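Local coordinates for stage II sporulation protein SA (PDB 3O6Q), which serves as the toxic component of a type II toxin-antitoxin system, causing cell death in sporulating Bacillus subtilis unless neutralised by its cognate antitoxin SpoIISB, at residues 15-18 and 19-23; 28-31 and 32-36; 46-49 and 50-54; 57-60 and 61-65; 77-80 and 81-84. All coordinates share one frame; numbering follows the deposited sequence.

Interaction 1 of 5, residues 15-18 and 19-23; sequences NNEM and LHMYL
Met18, a selenomethionine, reaches along the helix to the ring of Tyr22 one turn on. Its CB lies 3.1 Å from Leu19 N, a distance set by the chain bond to the next residue. CG stands anti to the carbonyl carbon (chi1 -72°), and two further bends, at chi2 and chi3, fold the chain over beside the tyrosine. SE meets the rim of the ring, 3.9 Å from Tyr22 CE2 and close to the ring plane. The methyl CE, at the tip, is 4.2 Å from the same CE2. This is a Met-aromatic contact of the edge type, the two side chains running alongside and pointing the same way. Both residues belong to the long helix 7-35 of the predicted cytoplasmic part of the toxin, whose flank here packs against a second subunit: Leu19 of that copy touches Met18. The Tyr22 ring is held from its far end, since its OH is hydrogen-bonded to Asp134 and Thr131, and it also stacks with Phe133. On another flank, Asn16 O takes two donors from His20: the backbone N at 3.1 Å, and ND1 of the imidazole at 3.2 Å with a bent N-H...O angle of 140°. The two come from opposite faces of the carbonyl plane, ND1 from well above it. The ND1 bond, though bent, should restrict the rotation of the imidazole, which stacks on an aromatic side chain of another protein in the assembly, probably the antitoxin. Further round, Met21 N is bonded to Glu17 O at 2.9 Å.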
loop_
_atom_site.group_PDB
_atom_site.type_symbol
_atom_site.label_atom_id
_atom_site.label_comp_id
_atom_site.label_asym_id
_atom_site.label_seq_id
_atom_site.Cartn_x
_atom_site.Cartn_y
_atom_site.Cartn_z
ATOM N N ASN A 15 19.463 2.906 4.027
ATOM C CA ASN A 15 18.216 3.592 4.459
ATOM C C ASN A 15 17.657 4.427 3.323
ATOM O O ASN A 15 16.499 4.313 2.981
ATOM C CB ASN A 15 18.455 4.487 5.678
ATOM C CG ASN A 15 18.423 3.707 6.982
ATOM O OD1 ASN A 15 19.386 3.714 7.751
ATOM N ND2 ASN A 15 17.327 2.988 7.209
ATOM N N ASN A 16 18.533 5.201 2.691
ATOM C CA ASN A 16 18.154 6.060 1.600
ATOM C C ASN A 16 17.561 5.289 0.418
ATOM O O ASN A 16 16.518 5.666 -0.105
ATOM C CB ASN A 16 19.365 6.870 1.145
ATOM C CG ASN A 16 18.979 8.065 0.348
ATOM O OD1 ASN A 16 18.100 8.815 0.751
ATOM N ND2 ASN A 16 19.616 8.257 -0.799
ATOM N N GLU A 17 18.228 4.212 0.025
ATOM C CA GLU A 17 17.753 3.328 -1.021
ATOM C C GLU A 17 16.388 2.748 -0.674
ATOM O O GLU A 17 15.477 2.817 -1.489
ATOM C CB GLU A 17 18.769 2.228 -1.286
ATOM C CG GLU A 17 18.274 1.026 -2.115
ATOM C CD GLU A 17 18.798 -0.292 -1.524
ATOM O OE1 GLU A 17 19.868 -0.759 -1.975
ATOM O OE2 GLU A 17 18.176 -0.825 -0.565
HETATM N N MSE A 18 16.232 2.204 0.529
HETATM C CA MSE A 18 14.941 1.666 0.990
HETATM C C MSE A 18 13.804 2.691 0.865
HETATM O O MSE A 18 12.700 2.348 0.438
HETATM C CB MSE A 18 15.032 1.255 2.462
HETATM C CG MSE A 18 15.855 0.004 2.755
HETATM SE SE MSE A 18 14.823 -1.620 2.452
HETATM C CE MSE A 18 13.484 -1.554 3.868
ATOM N N LEU A 19 14.055 3.929 1.283
ATOM C CA LEU A 19 12.988 4.928 1.338
ATOM C C LEU A 19 12.595 5.392 -0.050
ATOM O O LEU A 19 11.419 5.600 -0.322
ATOM C CB LEU A 19 13.410 6.145 2.152
ATOM C CG LEU A 19 13.392 5.997 3.689
ATOM C CD1 LEU A 19 14.248 7.067 4.398
ATOM C CD2 LEU A 19 11.928 5.951 4.221
ATOM N N HIS A 20 13.582 5.532 -0.921
ATOM C CA HIS A 20 13.334 5.886 -2.310
ATOM C C HIS A 20 12.582 4.800 -3.019
ATOM O O HIS A 20 11.556 5.050 -3.668
ATOM C CB HIS A 20 14.641 6.152 -3.038
ATOM C CG HIS A 20 15.053 7.578 -3.017
ATOM N ND1 HIS A 20 16.121 8.030 -2.279
ATOM C CD2 HIS A 20 14.549 8.661 -3.654
ATOM C CE1 HIS A 20 16.266 9.333 -2.466
ATOM N NE2 HIS A 20 15.322 9.742 -3.291
HETATM N N MSE A 21 13.087 3.593 -2.885
HETATM C CA MSE A 21 12.531 2.472 -3.598
HETATM C C MSE A 21 11.087 2.213 -3.254
HETATM O O MSE A 21 10.277 1.996 -4.145
HETATM C CB MSE A 21 13.346 1.231 -3.313
HETATM C CG MSE A 21 12.987 0.031 -4.118
HETATM SE SE MSE A 21 14.018 -1.439 -3.355
HETATM C CE MSE A 21 15.590 -1.194 -4.526
ATOM N N TYR A 22 10.751 2.210 -1.964
ATOM C CA TYR A 22 9.400 1.909 -1.571
ATOM C C TYR A 22 8.472 3.112 -1.704
ATOM O O TYR A 22 7.280 2.943 -1.901
ATOM C CB TYR A 22 9.386 1.223 -0.205
ATOM C CG TYR A 22 9.931 -0.198 -0.322
ATOM C CD1 TYR A 22 9.248 -1.151 -1.063
ATOM C CD2 TYR A 22 11.161 -0.556 0.244
ATOM C CE1 TYR A 22 9.756 -2.443 -1.227
ATOM C CE2 TYR A 22 11.674 -1.852 0.093
ATOM C CZ TYR A 22 10.968 -2.798 -0.642
ATOM O OH TYR A 22 11.464 -4.082 -0.786
ATOM N N LEU A 23 9.004 4.331 -1.665
ATOM C CA LEU A 23 8.213 5.472 -2.101
ATOM C C LEU A 23 7.866 5.335 -3.580
ATOM O O LEU A 23 6.697 5.525 -3.951
ATOM C CB LEU A 23 8.935 6.781 -1.840
ATOM C CG LEU A 23 8.245 8.066 -2.362
ATOM C CD1 LEU A 23 6.878 8.242 -1.802
ATOM C CD2 LEU A 23 9.118 9.270 -2.082
#

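Interaction 2 of 5, residues 28-31 and 32-36; sequences TYQY and LLKNE
Tyr31 and Asn35 meet in the last turn of helix 7-35, whose final residues lead into the turn before strand 38-42; Glu36 is the first to leave helical geometry. Tyr31 CG lies anti to the backbone N (chi1 179°), which carries the ring to the Asn35 amide. ND2 sits 3.2 Å above the ring plane, over its centre, with the two planes 54° apart. The same ND2 makes a weak bond to Tyr31 O, which also accepts Asn35 N at 2.9 Å. Leu32 faces another way. Its CG rests 3.3 Å from Thr28 O and its CD1 3.8 Å from Thr28 CG2, while Tyr59 and Lys62 of the same chain also touch it. Leu33 works on the buried flank, where the second subunit packs too: Tyr29 OH is hydrogen-bonded to Tyr29 of that copy, and Gln30 OE1 to its Thr139. There Leu33 CD1 sits over a face of the Tyr29 ring in a CH-pi contact, 3.9 Å from the centroid. The methyl is off-centre, toward the hydroxyl half of the ring, which brings Leu33 CD1 within 3.4 Å of Tyr29 CE2.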
loop_
_atom_site.group_PDB
_atom_site.type_symbol
_atom_site.label_atom_id
_atom_site.label_comp_id
_atom_site.label_asym_id
_atom_site.label_seq_id
_atom_site.Cartn_x
_atom_site.Cartn_y
_atom_site.Cartn_z
ATOM N N THR A 28 3.887 4.062 -7.842
ATOM C CA THR A 28 3.385 3.230 -8.930
ATOM C C THR A 28 2.117 2.494 -8.598
ATOM O O THR A 28 1.200 2.458 -9.396
ATOM C CB THR A 28 4.455 2.258 -9.379
ATOM O OG1 THR A 28 5.581 3.046 -9.814
ATOM C CG2 THR A 28 3.991 1.341 -10.545
ATOM N N TYR A 29 2.071 1.878 -7.419
ATOM C CA TYR A 29 0.903 1.093 -6.987
ATOM C C TYR A 29 -0.351 1.981 -6.991
ATOM O O TYR A 29 -1.383 1.626 -7.548
ATOM C CB TYR A 29 1.213 0.509 -5.603
ATOM C CG TYR A 29 0.085 -0.117 -4.797
ATOM C CD1 TYR A 29 -0.165 -1.484 -4.829
ATOM C CD2 TYR A 29 -0.640 0.645 -3.895
ATOM C CE1 TYR A 29 -1.168 -2.076 -4.021
ATOM C CE2 TYR A 29 -1.632 0.062 -3.074
ATOM C CZ TYR A 29 -1.898 -1.281 -3.167
ATOM O OH TYR A 29 -2.909 -1.828 -2.410
ATOM N N GLN A 30 -0.236 3.152 -6.386
ATOM C CA GLN A 30 -1.349 4.066 -6.281
ATOM C C GLN A 30 -1.735 4.575 -7.656
ATOM O O GLN A 30 -2.905 4.700 -7.938
ATOM C CB GLN A 30 -0.994 5.233 -5.388
ATOM C CG GLN A 30 -2.168 6.195 -5.150
ATOM C CD GLN A 30 -2.094 7.524 -5.925
ATOM O OE1 GLN A 30 -2.598 8.562 -5.444
ATOM N NE2 GLN A 30 -1.491 7.499 -7.124
ATOM N N TYR A 31 -0.753 4.865 -8.511
ATOM C CA TYR A 31 -1.058 5.381 -9.835
ATOM C C TYR A 31 -1.858 4.366 -10.617
ATOM O O TYR A 31 -2.867 4.710 -11.290
ATOM C CB TYR A 31 0.212 5.774 -10.570
ATOM C CG TYR A 31 -0.039 6.309 -11.965
ATOM C CD1 TYR A 31 -0.152 7.678 -12.203
ATOM C CD2 TYR A 31 -0.127 5.454 -13.043
ATOM C CE1 TYR A 31 -0.375 8.177 -13.472
ATOM C CE2 TYR A 31 -0.365 5.940 -14.316
ATOM C CZ TYR A 31 -0.487 7.300 -14.523
ATOM O OH TYR A 31 -0.705 7.752 -15.812
ATOM N N LEU A 32 -1.456 3.099 -10.516
ATOM C CA LEU A 32 -2.174 2.021 -11.221
ATOM C C LEU A 32 -3.568 1.767 -10.641
ATOM O O LEU A 32 -4.514 1.555 -11.359
ATOM C CB LEU A 32 -1.367 0.753 -11.224
ATOM C CG LEU A 32 -0.044 0.759 -11.997
ATOM C CD1 LEU A 32 0.761 -0.475 -11.557
ATOM C CD2 LEU A 32 -0.267 0.741 -13.494
ATOM N N LEU A 33 -3.718 1.810 -9.334
ATOM C CA LEU A 33 -5.042 1.655 -8.774
ATOM C C LEU A 33 -5.928 2.775 -9.322
ATOM O O LEU A 33 -7.094 2.570 -9.564
ATOM C CB LEU A 33 -4.986 1.653 -7.226
ATOM C CG LEU A 33 -4.624 0.298 -6.591
ATOM C CD1 LEU A 33 -4.451 0.375 -5.024
ATOM C CD2 LEU A 33 -5.636 -0.835 -6.970
ATOM N N LYS A 34 -5.362 3.944 -9.550
ATOM C CA LYS A 34 -6.131 5.106 -9.986
ATOM C C LYS A 34 -6.470 5.026 -11.470
ATOM O O LYS A 34 -7.575 5.349 -11.843
ATOM C CB LYS A 34 -5.329 6.391 -9.701
ATOM C CG LYS A 34 -6.105 7.645 -9.268
ATOM C CD LYS A 34 -5.249 8.934 -9.399
ATOM C CE LYS A 34 -5.861 10.116 -8.585
ATOM N NZ LYS A 34 -4.847 10.928 -7.794
ATOM N N ASN A 35 -5.542 4.585 -12.310
ATOM C CA ASN A 35 -5.704 4.729 -13.778
ATOM C C ASN A 35 -5.829 3.408 -14.600
ATOM O O ASN A 35 -6.337 3.428 -15.723
ATOM C CB ASN A 35 -4.553 5.590 -14.314
ATOM C CG ASN A 35 -4.542 7.013 -13.696
ATOM O OD1 ASN A 35 -5.493 7.770 -13.874
ATOM N ND2 ASN A 35 -3.486 7.367 -12.969
ATOM N N GLU A 36 -5.389 2.275 -14.039
ATOM C CA GLU A 36 -5.446 0.980 -14.725
ATOM C C GLU A 36 -6.649 0.087 -14.333
ATOM O O GLU A 36 -6.822 -0.300 -13.175
ATOM C CB GLU A 36 -4.152 0.193 -14.507
ATOM C CG GLU A 36 -3.012 0.646 -15.387
ATOM C CD GLU A 36 -3.018 0.012 -16.783
ATOM O OE1 GLU A 36 -2.970 -1.241 -16.880
ATOM O OE2 GLU A 36 -3.047 0.773 -17.772
#

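Interaction 3 of 5, residues 46-49 and 50-54; sequences DAYA and EGIDK
Tyr48 and Ile52 form the dense side of this pair of turns in helix 45-61. The Tyr48 ring, with CG anti to the backbone N (chi1 -162°), leans forward along the helix, and both CG1 and CD1 of Ile52 come within 3.7 Å of its CE2. The isoleucine meets the ring obliquely. Other elements enclose the pair: Tyr145 of helix 132-148 packs edge-to-face with Tyr48, and Phe113 touches Ile52. Ala49, also on the buried flank, keeps its methyl against the sheet residues Ile115 and Tyr120, while its carbonyl O takes Asp53 N in a straight bond of 2.9 Å. Just as straight is the bond from Gly51 N to Ala47 O, also 2.9 Å, with an N-H...O angle of 171°. The looser side is that of Asp46 and Lys54, both partly open to solvent; Lys54 NZ makes only a long salt bridge, 3.7 Å, to Glu50 OE2. Glu50 and Asp53 are themselves buried: Glu50 OE1 bonds to the backbone of another protein's chain, and Asp53 is bridged to Lys57 and to a basic side chain of that same chain. The outcome is an amphipathic helix, with an apolar flank on the antiparallel sheet and helix 132-148 and a charged flank for a protein partner, consistent with the GAF-like fold of this toxin domain.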
loop_
_atom_site.group_PDB
_atom_site.type_symbol
_atom_site.label_atom_id
_atom_site.label_comp_id
_atom_site.label_asym_id
_atom_site.label_seq_id
_atom_site.Cartn_x
_atom_site.Cartn_y
_atom_site.Cartn_z
ATOM N N ASP A 46 -8.727 -22.157 -11.824
ATOM C CA ASP A 46 -7.750 -21.732 -12.844
ATOM C C ASP A 46 -7.985 -20.312 -13.387
ATOM O O ASP A 46 -7.016 -19.586 -13.618
ATOM C CB ASP A 46 -7.687 -22.733 -14.004
ATOM C CG ASP A 46 -7.139 -24.103 -13.584
ATOM O OD1 ASP A 46 -6.317 -24.172 -12.624
ATOM O OD2 ASP A 46 -7.521 -25.107 -14.236
ATOM N N ALA A 47 -9.239 -19.906 -13.584
ATOM C CA ALA A 47 -9.518 -18.537 -14.016
ATOM C C ALA A 47 -9.057 -17.571 -12.937
ATOM O O ALA A 47 -8.341 -16.591 -13.213
ATOM C CB ALA A 47 -10.979 -18.328 -14.306
ATOM N N TYR A 48 -9.495 -17.834 -11.710
ATOM C CA TYR A 48 -9.084 -17.041 -10.572
ATOM C C TYR A 48 -7.563 -16.957 -10.525
ATOM O O TYR A 48 -7.015 -15.877 -10.383
ATOM C CB TYR A 48 -9.627 -17.651 -9.267
ATOM C CG TYR A 48 -9.643 -16.699 -8.084
ATOM C CD1 TYR A 48 -10.830 -16.090 -7.671
ATOM C CD2 TYR A 48 -8.484 -16.383 -7.400
ATOM C CE1 TYR A 48 -10.873 -15.187 -6.579
ATOM C CE2 TYR A 48 -8.514 -15.484 -6.321
ATOM C CZ TYR A 48 -9.719 -14.894 -5.911
ATOM O OH TYR A 48 -9.766 -14.007 -4.831
ATOM N N ALA A 49 -6.877 -18.091 -10.614
ATOM C CA ALA A 49 -5.401 -18.067 -10.486
ATOM C C ALA A 49 -4.759 -17.247 -11.619
ATOM O O ALA A 49 -3.797 -16.531 -11.385
ATOM C CB ALA A 49 -4.802 -19.466 -10.403
ATOM N N GLU A 50 -5.342 -17.324 -12.820
ATOM C CA GLU A 50 -4.920 -16.524 -13.977
ATOM C C GLU A 50 -5.057 -15.025 -13.772
ATOM O O GLU A 50 -4.127 -14.277 -14.063
ATOM C CB GLU A 50 -5.733 -16.882 -15.201
ATOM C CG GLU A 50 -5.365 -16.027 -16.394
ATOM C CD GLU A 50 -5.895 -16.544 -17.697
ATOM O OE1 GLU A 50 -6.466 -17.660 -17.724
ATOM O OE2 GLU A 50 -5.728 -15.832 -18.700
ATOM N N GLY A 51 -6.217 -14.596 -13.288
ATOM C CA GLY A 51 -6.436 -13.213 -12.934
ATOM C C GLY A 51 -5.508 -12.669 -11.859
ATOM O O GLY A 51 -5.039 -11.535 -11.950
ATOM N N ILE A 52 -5.240 -13.454 -10.826
ATOM C CA ILE A 52 -4.285 -13.040 -9.816
ATOM C C ILE A 52 -2.879 -12.930 -10.413
ATOM O O ILE A 52 -2.224 -11.905 -10.249
ATOM C CB ILE A 52 -4.318 -14.000 -8.635
ATOM C CG1 ILE A 52 -5.644 -13.784 -7.886
ATOM C CG2 ILE A 52 -3.096 -13.819 -7.806
ATOM C CD1 ILE A 52 -5.548 -13.197 -6.503
ATOM N N ASP A 53 -2.441 -13.963 -11.137
ATOM C CA ASP A 53 -1.181 -13.869 -11.892
ATOM C C ASP A 53 -1.091 -12.610 -12.806
ATOM O O ASP A 53 -0.059 -11.960 -12.805
ATOM C CB ASP A 53 -0.929 -15.129 -12.718
ATOM C CG ASP A 53 0.497 -15.209 -13.255
ATOM O OD1 ASP A 53 1.444 -15.170 -12.444
ATOM O OD2 ASP A 53 0.686 -15.303 -14.497
ATOM N N LYS A 54 -2.141 -12.239 -13.532
ATOM C CA LYS A 54 -2.035 -11.079 -14.466
ATOM C C LYS A 54 -1.979 -9.747 -13.734
ATOM O O LYS A 54 -1.354 -8.796 -14.201
ATOM C CB LYS A 54 -3.178 -11.027 -15.497
ATOM C CG LYS A 54 -3.168 -12.199 -16.471
ATOM C CD LYS A 54 -3.849 -11.901 -17.795
ATOM C CE LYS A 54 -3.576 -13.025 -18.823
ATOM N NZ LYS A 54 -4.210 -12.785 -20.163
#

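Interaction 4 of 5, residues 57-60 and 61-65; sequences KTYA and DKMNL
Tyr59 and Met63 pack where helix 45-61 runs out into the loop before strand 66-71, so this is a helix C-terminal turn leading into the antiparallel sheet. Backbone bonds show the change of winding. Asp61 N still reaches back four residues to Lys57 O, although the position of that oxygen is doubtful. The next two donors reach back only three: Lys62 N to Tyr59 O at 3.1 Å and Met63 N to Ala60 O at 2.9 Å. Both come in from above the carbonyl plane, as expected of a tightened turn. Asn64 follows with positive phi (72°), which turns the chain toward the strand, and its carbonyl is bonded to Ser126. Apolar contacts fill the inner side. The extended chain of Met63, a selenomethionine, lies alongside Tyr59. Its CE ends at the ring's edge, near the ring plane and 3.8 Å from Tyr59 CD2. The ring itself lies against Leu32 and Leu33 of helix 7-35. Leu65, with CG placed between the backbone N and the carbonyl carbon, folds back among Phe138 and Val130 and brings its CD1 to 3.9 Å from Ala60 CB.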
loop_
_atom_site.group_PDB
_atom_site.type_symbol
_atom_site.label_atom_id
_atom_site.label_comp_id
_atom_site.label_asym_id
_atom_site.label_seq_id
_atom_site.Cartn_x
_atom_site.Cartn_y
_atom_site.Cartn_z
ATOM N N LYS A 57 1.458 -9.379 -12.215
ATOM C CA LYS A 57 2.335 -9.000 -13.306
ATOM C C LYS A 57 2.175 -7.569 -13.775
ATOM O O LYS A 57 3.159 -6.920 -14.085
ATOM C CB LYS A 57 2.180 -9.951 -14.475
ATOM C CG LYS A 57 3.022 -11.199 -14.280
ATOM C CD LYS A 57 2.679 -12.319 -15.212
ATOM C CE LYS A 57 3.514 -13.531 -14.841
ATOM N NZ LYS A 57 3.053 -14.707 -15.596
ATOM N N THR A 58 0.961 -7.047 -13.783
ATOM C CA THR A 58 0.736 -5.676 -14.202
ATOM C C THR A 58 1.546 -4.700 -13.337
ATOM O O THR A 58 2.186 -3.762 -13.822
ATOM C CB THR A 58 -0.784 -5.356 -14.155
ATOM O OG1 THR A 58 -1.455 -6.139 -15.169
ATOM C CG2 THR A 58 -1.046 -3.872 -14.359
ATOM N N TYR A 59 1.544 -4.965 -12.052
ATOM C CA TYR A 59 2.218 -4.130 -11.083
ATOM C C TYR A 59 3.721 -4.355 -11.062
ATOM O O TYR A 59 4.496 -3.399 -11.079
ATOM C CB TYR A 59 1.576 -4.357 -9.694
ATOM C CG TYR A 59 0.280 -3.576 -9.544
ATOM C CD1 TYR A 59 -0.880 -3.942 -10.243
ATOM C CD2 TYR A 59 0.238 -2.414 -8.770
ATOM C CE1 TYR A 59 -2.059 -3.174 -10.113
ATOM C CE2 TYR A 59 -0.945 -1.668 -8.618
ATOM C CZ TYR A 59 -2.067 -2.033 -9.294
ATOM O OH TYR A 59 -3.191 -1.226 -9.153
ATOM N N ALA A 60 4.141 -5.612 -11.013
ATOM C CA ALA A 60 5.565 -5.915 -10.948
ATOM C C ALA A 60 6.249 -5.401 -12.213
ATOM O O ALA A 60 7.344 -4.875 -12.148
ATOM C CB ALA A 60 5.806 -7.409 -10.768
ATOM N N ASP A 61 5.595 -5.544 -13.356
ATOM C CA ASP A 61 6.157 -5.055 -14.598
ATOM C C ASP A 61 6.623 -3.607 -14.526
ATOM O O ASP A 61 7.627 -3.257 -15.128
ATOM C CB ASP A 61 5.151 -5.196 -15.717
ATOM C CG ASP A 61 4.971 -6.628 -16.143
ATOM O OD1 ASP A 61 5.683 -7.520 -15.595
ATOM O OD2 ASP A 61 4.075 -6.875 -17.002
ATOM N N LYS A 62 5.933 -2.767 -13.767
ATOM C CA LYS A 62 6.318 -1.367 -13.708
ATOM C C LYS A 62 7.215 -0.989 -12.503
ATOM O O LYS A 62 7.469 0.182 -12.276
ATOM C CB LYS A 62 5.055 -0.515 -13.751
ATOM C CG LYS A 62 4.269 -0.633 -15.072
ATOM C CD LYS A 62 3.273 0.532 -15.210
ATOM C CE LYS A 62 3.014 0.965 -16.657
ATOM N NZ LYS A 62 2.014 2.125 -16.693
HETATM N N MSE A 63 7.733 -1.989 -11.792
HETATM C CA MSE A 63 8.406 -1.785 -10.548
HETATM C C MSE A 63 9.802 -2.395 -10.425
HETATM O O MSE A 63 10.428 -2.294 -9.348
HETATM C CB MSE A 63 7.567 -2.374 -9.418
HETATM C CG MSE A 63 6.391 -1.570 -8.976
HETATM SE SE MSE A 63 5.583 -2.529 -7.510
HETATM C CE MSE A 63 3.813 -1.751 -7.563
ATOM N N ASN A 64 10.342 -3.008 -11.455
ATOM C CA ASN A 64 11.730 -3.462 -11.295
ATOM C C ASN A 64 11.850 -4.665 -10.355
ATOM O O ASN A 64 12.729 -4.718 -9.456
ATOM C CB ASN A 64 12.631 -2.292 -10.830
ATOM C CG ASN A 64 12.724 -1.169 -11.890
ATOM O OD1 ASN A 64 13.069 -1.433 -13.040
ATOM N ND2 ASN A 64 12.386 0.072 -11.505
ATOM N N LEU A 65 10.930 -5.608 -10.588
ATOM C CA LEU A 65 10.893 -6.866 -9.924
ATOM C C LEU A 65 9.944 -7.769 -10.733
ATOM O O LEU A 65 9.139 -7.273 -11.514
ATOM C CB LEU A 65 10.445 -6.691 -8.449
ATOM C CG LEU A 65 9.012 -6.294 -8.041
ATOM C CD1 LEU A 65 8.203 -7.512 -7.668
ATOM C CD2 LEU A 65 9.041 -5.308 -6.849
#

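Interaction 5 of 5, residues 77-80 and 81-84; sequences DKDR and LTEH
This is a polar, largely backbone contact between Lys78 and Thr82 and their neighbours, in the short helix 75-82 that follows strand 66-71 and packs beside helix 88-96. Its chief feature is Lys78 O, which accepts twice from Thr82: the backbone N at 2.9 Å and the hydroxyl OG1 at 3.1 Å. Thr82 OG1 lies between the backbone N and the carbonyl carbon (chi1 59°), a position that turns the hydroxyl back to the preceding turn; it arrives from above the carbonyl plane, whereas the N lies close to the C=O direction. Leu81 N bonds to Asp77 O at 3.2 Å, and the Leu81 side chain leads away to Cys70 and Val121 of the sheet. Glu83 N, just past Thr82, is bonded to Asp79 O at 3.0 Å, and Glu83 CG also comes close to that oxygen. Along the outer flank a salt bridge joins Arg80 NH1 to Asp77 OD1, in the guanidinium plane, though the modelled distance is so short that its exact length is doubtful. Lys78 itself is bridged to Asp96. With a second donor on Lys78 O, the hydroxyl of Thr82 is satisfied within the helix itself, while the charged side chains Asp77, Lys78 and Arg80 find their partners in salt bridges.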
loop_
_atom_site.group_PDB
_atom_site.type_symbol
_atom_site.label_atom_id
_atom_site.label_comp_id
_atom_site.label_asym_id
_atom_site.label_seq_id
_atom_site.Cartn_x
_atom_site.Cartn_y
_atom_site.Cartn_z
ATOM N N ASP A 77 5.947 -29.576 -8.963
ATOM C CA ASP A 77 5.779 -28.140 -8.733
ATOM C C ASP A 77 6.724 -27.634 -7.665
ATOM O O ASP A 77 7.302 -26.547 -7.784
ATOM C CB ASP A 77 4.342 -27.809 -8.290
ATOM C CG ASP A 77 3.302 -28.202 -9.318
ATOM O OD1 ASP A 77 3.659 -28.262 -10.505
ATOM O OD2 ASP A 77 2.145 -28.473 -8.919
ATOM N N LYS A 78 6.871 -28.424 -6.611
ATOM C CA LYS A 78 7.684 -28.015 -5.469
ATOM C C LYS A 78 9.165 -28.013 -5.865
ATOM O O LYS A 78 9.868 -27.024 -5.631
ATOM C CB LYS A 78 7.420 -28.933 -4.267
ATOM C CG LYS A 78 5.954 -28.973 -3.856
ATOM C CD LYS A 78 5.727 -29.731 -2.575
ATOM C CE LYS A 78 4.274 -29.614 -2.118
ATOM N NZ LYS A 78 4.147 -29.980 -0.676
ATOM N N ASP A 79 9.611 -29.095 -6.511
ATOM C CA ASP A 79 11.013 -29.221 -6.937
ATOM C C ASP A 79 11.401 -28.144 -7.946
ATOM O O ASP A 79 12.493 -27.577 -7.855
ATOM C CB ASP A 79 11.315 -30.609 -7.508
ATOM C CG ASP A 79 11.160 -31.722 -6.473
ATOM O OD1 ASP A 79 11.198 -31.406 -5.264
ATOM O OD2 ASP A 79 10.994 -32.903 -6.868
ATOM N N ARG A 80 10.503 -27.832 -8.874
ATOM C CA ARG A 80 10.736 -26.749 -9.812
ATOM C C ARG A 80 11.054 -25.487 -9.032
ATOM O O ARG A 80 12.024 -24.797 -9.316
ATOM C CB ARG A 80 9.505 -26.482 -10.679
ATOM C CG ARG A 80 9.165 -27.540 -11.726
ATOM C CD ARG A 80 7.763 -27.359 -12.271
ATOM N NE ARG A 80 7.420 -28.429 -13.215
ATOM C CZ ARG A 80 6.258 -29.082 -13.248
ATOM N NH1 ARG A 80 5.285 -28.834 -12.371
ATOM N NH2 ARG A 80 6.078 -30.019 -14.166
ATOM N N LEU A 81 10.234 -25.185 -8.039
ATOM C CA LEU A 81 10.408 -23.958 -7.280
ATOM C C LEU A 81 11.750 -23.961 -6.527
ATOM O O LEU A 81 12.543 -23.043 -6.700
ATOM C CB LEU A 81 9.221 -23.783 -6.331
ATOM C CG LEU A 81 8.790 -22.371 -5.989
ATOM C CD1 LEU A 81 8.629 -21.534 -7.218
ATOM C CD2 LEU A 81 7.465 -22.472 -5.292
ATOM N N THR A 82 12.017 -25.026 -5.765
ATOM C CA THR A 82 13.120 -25.066 -4.784
ATOM C C THR A 82 14.538 -25.470 -5.266
ATOM O O THR A 82 15.502 -25.331 -4.502
ATOM C CB THR A 82 12.788 -25.989 -3.575
ATOM O OG1 THR A 82 12.538 -27.318 -4.033
ATOM C CG2 THR A 82 11.573 -25.500 -2.785
ATOM N N GLU A 83 14.666 -25.980 -6.498
ATOM C CA GLU A 83 15.986 -26.315 -7.102
ATOM C C GLU A 83 16.830 -25.057 -7.384
ATOM O O GLU A 83 18.028 -25.153 -7.574
ATOM C CB GLU A 83 15.833 -27.180 -8.375
ATOM C CG GLU A 83 15.162 -26.486 -9.571
ATOM C CD GLU A 83 15.269 -27.276 -10.880
ATOM O OE1 GLU A 83 15.432 -28.517 -10.832
ATOM O OE2 GLU A 83 15.185 -26.640 -11.953
ATOM N N HIS A 84 16.202 -23.879 -7.384
ATOM C CA HIS A 84 16.911 -22.603 -7.562
ATOM C C HIS A 84 17.560 -22.119 -6.249
ATOM O O HIS A 84 17.955 -20.947 -6.150
ATOM C CB HIS A 84 15.930 -21.514 -8.061
ATOM C CG HIS A 84 15.164 -21.877 -9.304
ATOM N ND1 HIS A 84 14.574 -20.922 -10.106
ATOM C CD2 HIS A 84 14.913 -23.071 -9.901
ATOM C CE1 HIS A 84 13.991 -21.511 -11.135
ATOM N NE2 HIS A 84 14.189 -22.813 -11.039
#

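All five contacts are local, between residues close in sequence, but their surroundings differ. Interactions 1 and 2 share helix 7-35, with centres about 19 Å apart, and both also touch the second subunit; interactions 3 and 4 share helix 45-61. Interactions 2 and 4 touch each other, Tyr59 OH approaching Leu33 N at 3.1 Å, which joins the two helices. Interaction 3 is the most buried; interaction 5, about 33 Å from interaction 2 between centres, is more exposed and touches no other protein chain of the assembly. Aromatic rings meet selenium, methyl groups or an amide in interactions 1 to 4, whereas interaction 5 relies on backbone, hydroxyl and charged groups.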